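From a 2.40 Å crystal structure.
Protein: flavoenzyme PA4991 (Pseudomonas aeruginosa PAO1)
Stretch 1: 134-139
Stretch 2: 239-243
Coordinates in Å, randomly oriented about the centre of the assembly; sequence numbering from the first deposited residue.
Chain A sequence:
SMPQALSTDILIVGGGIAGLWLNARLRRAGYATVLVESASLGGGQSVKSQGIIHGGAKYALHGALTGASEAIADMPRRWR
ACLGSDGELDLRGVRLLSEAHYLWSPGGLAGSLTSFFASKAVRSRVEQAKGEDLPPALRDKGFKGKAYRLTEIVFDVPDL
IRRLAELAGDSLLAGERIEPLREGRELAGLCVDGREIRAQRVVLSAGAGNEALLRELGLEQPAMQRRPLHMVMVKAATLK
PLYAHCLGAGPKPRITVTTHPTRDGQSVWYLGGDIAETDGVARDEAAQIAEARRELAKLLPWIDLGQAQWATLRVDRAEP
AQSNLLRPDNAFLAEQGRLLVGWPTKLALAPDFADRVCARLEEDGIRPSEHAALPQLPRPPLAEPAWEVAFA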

ATOM      1  N   LEU A 134      -8.034  24.938   9.785  1.00 54.53           N
ATOM      2  CA  LEU A 134      -8.866  24.095   8.889  1.00 51.03           C
ATOM      3  C   LEU A 134      -8.143  23.820   7.615  1.00 47.19           C
ATOM      4  O   LEU A 134      -7.419  24.691   7.143  1.00 46.06           O
ATOM      5  CB  LEU A 134     -10.179  24.756   8.502  1.00 52.11           C
ATOM      6  CG  LEU A 134     -11.203  24.857   9.637  1.00 54.85           C
ATOM      7  CD1 LEU A 134     -12.217  25.977   9.419  1.00 55.67           C
ATOM      8  CD2 LEU A 134     -11.884  23.506   9.842  1.00 53.90           C
ATOM      9  N   PRO A 135      -8.355  22.611   7.034  1.00 45.42           N
ATOM     10  CA  PRO A 135      -7.838  22.364   5.665  1.00 43.55           C
ATOM     11  C   PRO A 135      -8.319  23.450   4.670  1.00 44.31           C
ATOM     12  O   PRO A 135      -9.466  23.953   4.815  1.00 44.94           O
ATOM     13  CB  PRO A 135      -8.405  20.995   5.295  1.00 41.35           C
ATOM     14  CG  PRO A 135      -8.818  20.359   6.589  1.00 41.98           C
ATOM     15  CD  PRO A 135      -9.068  21.438   7.586  1.00 44.16           C
ATOM     16  N   PRO A 136      -7.450  23.836   3.702  1.00 44.10           N
ATOM     17  CA  PRO A 136      -7.784  24.881   2.720  1.00 44.18           C
ATOM     18  C   PRO A 136      -9.188  24.776   2.091  1.00 42.81           C
ATOM     19  O   PRO A 136      -9.897  25.779   1.984  1.00 43.38           O
ATOM     20  CB  PRO A 136      -6.691  24.693   1.660  1.00 43.63           C
ATOM     21  CG  PRO A 136      -5.498  24.278   2.459  1.00 43.70           C
ATOM     22  CD  PRO A 136      -6.057  23.354   3.511  1.00 43.65           C
ATOM     23  N   ALA A 137      -9.583  23.556   1.726  1.00 40.92           N
ATOM     24  CA  ALA A 137     -10.884  23.286   1.116  1.00 40.22           C
ATOM     25  C   ALA A 137     -12.102  23.498   2.047  1.00 41.31           C
ATOM     26  O   ALA A 137     -13.236  23.495   1.570  1.00 41.04           O
ATOM     27  CB  ALA A 137     -10.897  21.869   0.541  1.00 38.16           C
ATOM     28  N   LEU A 138     -11.872  23.637   3.356  1.00 42.30           N
ATOM     29  CA  LEU A 138     -12.925  23.910   4.333  1.00 43.80           C
ATOM     30  C   LEU A 138     -12.833  25.300   5.007  1.00 46.19           C
ATOM     31  O   LEU A 138     -13.527  25.554   5.998  1.00 46.58           O
ATOM     32  CB  LEU A 138     -12.864  22.820   5.405  1.00 43.39           C
ATOM     33  CG  LEU A 138     -13.002  21.379   4.961  1.00 40.84           C
ATOM     34  CD1 LEU A 138     -12.873  20.502   6.170  1.00 41.12           C
ATOM     35  CD2 LEU A 138     -14.347  21.138   4.309  1.00 40.70           C
ATOM     36  N   ARG A 139     -11.984  26.184   4.479  1.00 47.70           N
ATOM     37  CA  ARG A 139     -11.840  27.530   5.038  1.00 51.39           C
ATOM     38  C   ARG A 139     -12.983  28.452   4.710  1.00 52.46           C
ATOM     39  O   ARG A 139     -13.178  29.415   5.412  1.00 56.49           O
ATOM     40  CB  ARG A 139     -10.505  28.174   4.652  1.00 52.76           C
ATOM     41  CG  ARG A 139      -9.404  27.870   5.658  1.00 54.72           C
ATOM     42  CD  ARG A 139      -8.012  28.097   5.092  1.00 56.13           C
ATOM     43  NE  ARG A 139      -7.024  27.250   5.766  1.00 57.58           N
ATOM     44  CZ  ARG A 139      -5.791  27.006   5.332  1.00 58.16           C
ATOM     45  NH1 ARG A 139      -5.340  27.527   4.197  1.00 59.11           N
ATOM     46  NH2 ARG A 139      -4.994  26.214   6.040  1.00 58.95           N
TER
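Stretch 2 (239-243) LKPLY

A single hydrogen bond joins the two stretches, and it is backbone to backbone although three of the residues around it are prolines, which have no amide hydrogen to give. Ala137 N donates to Pro241 O at 3.3 Å with an N-H...O angle of 154°, long and moderately bent.

The donor belongs to a compact turn. Pro136 (phi/psi -45/-43°) and Ala137 (-68/-13°) form a short 3-10 segment, and Leu138 N closes it on Pro135 O at 2.8 Å. Stretch 2 has neither helix nor strand, but its torsions are extended: phi/psi is -119/146° at Lys240, -58/140° at Pro241 and -159/133° at Leu242. An extended segment of chain therefore lies against a tight turn, and no ladder of backbone bonds develops.

The register runs in opposing order. Ala137 CA is 4.9 Å from Lys240 CA, and Pro136 CA is 5.8 Å from Pro241 CA, so these two pairs run in reversed order, although the CA traces cross obliquely rather than running antiparallel.

Around the bond, the packing is close. Pro136 CD lies 3.6 Å from Pro241 O, the same oxygen that accepts the hydrogen bond, while the two proline rings meet at Pro136 CB and Pro241 CD, 3.7 Å apart. Ala137 points its CB toward stretch 2, where it comes within 3.6 Å of Lys240 O and 3.8 Å of Leu242 CB. Lys240 also starts toward the turn, its CB 4.2 Å from Pro136 CB, but the end of its side chain leads away.

The CA-to-CB bond of Leu242 points sideways, yet with chi1 179° and chi2 54° the end of the side chain comes nearer: CD1 reaches Pro135 CB at 4.2 Å and Leu138 CG at 4.3 Å. Together the stretches bury 297 Å², both sides summed.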

ATOM      1  N   LEU A 239      -9.214  23.092  -7.467  1.00 36.12           N
ATOM      2  CA  LEU A 239      -9.266  22.290  -6.263  1.00 36.39           C
ATOM      3  C   LEU A 239      -8.337  22.880  -5.191  1.00 37.40           C
ATOM      4  O   LEU A 239      -7.384  23.542  -5.511  1.00 38.20           O
ATOM      5  CB  LEU A 239      -8.925  20.834  -6.535  1.00 34.59           C
ATOM      6  CG  LEU A 239      -9.711  20.201  -7.662  1.00 34.54           C
ATOM      7  CD1 LEU A 239      -9.240  18.752  -7.800  1.00 34.41           C
ATOM      8  CD2 LEU A 239     -11.212  20.274  -7.468  1.00 33.87           C
ATOM      9  N   LYS A 240      -8.721  22.722  -3.932  1.00 38.66           N
ATOM     10  CA  LYS A 240      -7.920  23.130  -2.804  1.00 39.84           C
ATOM     11  C   LYS A 240      -7.619  21.860  -2.005  1.00 37.65           C
ATOM     12  O   LYS A 240      -8.446  20.926  -1.974  1.00 35.60           O
ATOM     13  CB  LYS A 240      -8.650  24.169  -1.966  1.00 42.71           C
ATOM     14  CG  LYS A 240      -8.965  25.436  -2.752  1.00 45.79           C
ATOM     15  CD  LYS A 240      -9.173  26.641  -1.844  1.00 49.34           C
ATOM     16  CE  LYS A 240      -9.523  27.928  -2.591  1.00 51.31           C
ATOM     17  NZ  LYS A 240     -11.001  28.070  -2.839  1.00 52.31           N
ATOM     18  N   PRO A 241      -6.423  21.807  -1.391  1.00 36.61           N
ATOM     19  CA  PRO A 241      -6.036  20.582  -0.678  1.00 34.68           C
ATOM     20  C   PRO A 241      -7.033  20.183   0.457  1.00 33.90           C
ATOM     21  O   PRO A 241      -7.553  21.034   1.190  1.00 34.91           O
ATOM     22  CB  PRO A 241      -4.654  20.886  -0.120  1.00 35.56           C
ATOM     23  CG  PRO A 241      -4.224  22.180  -0.716  1.00 37.15           C
ATOM     24  CD  PRO A 241      -5.397  22.871  -1.328  1.00 37.33           C
ATOM     25  N   LEU A 242      -7.265  18.880   0.545  1.00 31.15           N
ATOM     26  CA  LEU A 242      -8.165  18.275   1.445  1.00 30.87           C
ATOM     27  C   LEU A 242      -7.810  16.789   1.652  1.00 30.23           C
ATOM     28  O   LEU A 242      -7.578  16.011   0.661  1.00 28.44           O
ATOM     29  CB  LEU A 242      -9.538  18.348   0.839  1.00 31.29           C
ATOM     30  CG  LEU A 242     -10.682  17.728   1.623  1.00 31.38           C
ATOM     31  CD1 LEU A 242     -10.775  18.275   3.066  1.00 32.89           C
ATOM     32  CD2 LEU A 242     -11.922  18.000   0.811  1.00 31.27           C
ATOM     33  N   TYR A 243      -7.786  16.394   2.924  1.00 30.31           N
ATOM     34  CA  TYR A 243      -7.503  15.002   3.326  1.00 29.87           C
ATOM     35  C   TYR A 243      -8.471  14.673   4.463  1.00 31.62           C
ATOM     36  O   TYR A 243      -8.253  15.115   5.587  1.00 32.85           O
ATOM     37  CB  TYR A 243      -6.038  14.861   3.767  1.00 29.19           C
ATOM     38  CG  TYR A 243      -5.084  15.338   2.695  1.00 28.37           C
ATOM     39  CD1 TYR A 243      -4.744  16.689   2.563  1.00 28.98           C
ATOM     40  CD2 TYR A 243      -4.563  14.449   1.775  1.00 26.50           C
ATOM     41  CE1 TYR A 243      -3.889  17.105   1.548  1.00 28.68           C
ATOM     42  CE2 TYR A 243      -3.724  14.864   0.766  1.00 25.85           C
ATOM     43  CZ  TYR A 243      -3.395  16.180   0.647  1.00 27.19           C
ATOM     44  OH  TYR A 243      -2.568  16.537  -0.395  1.00 27.22           O
TER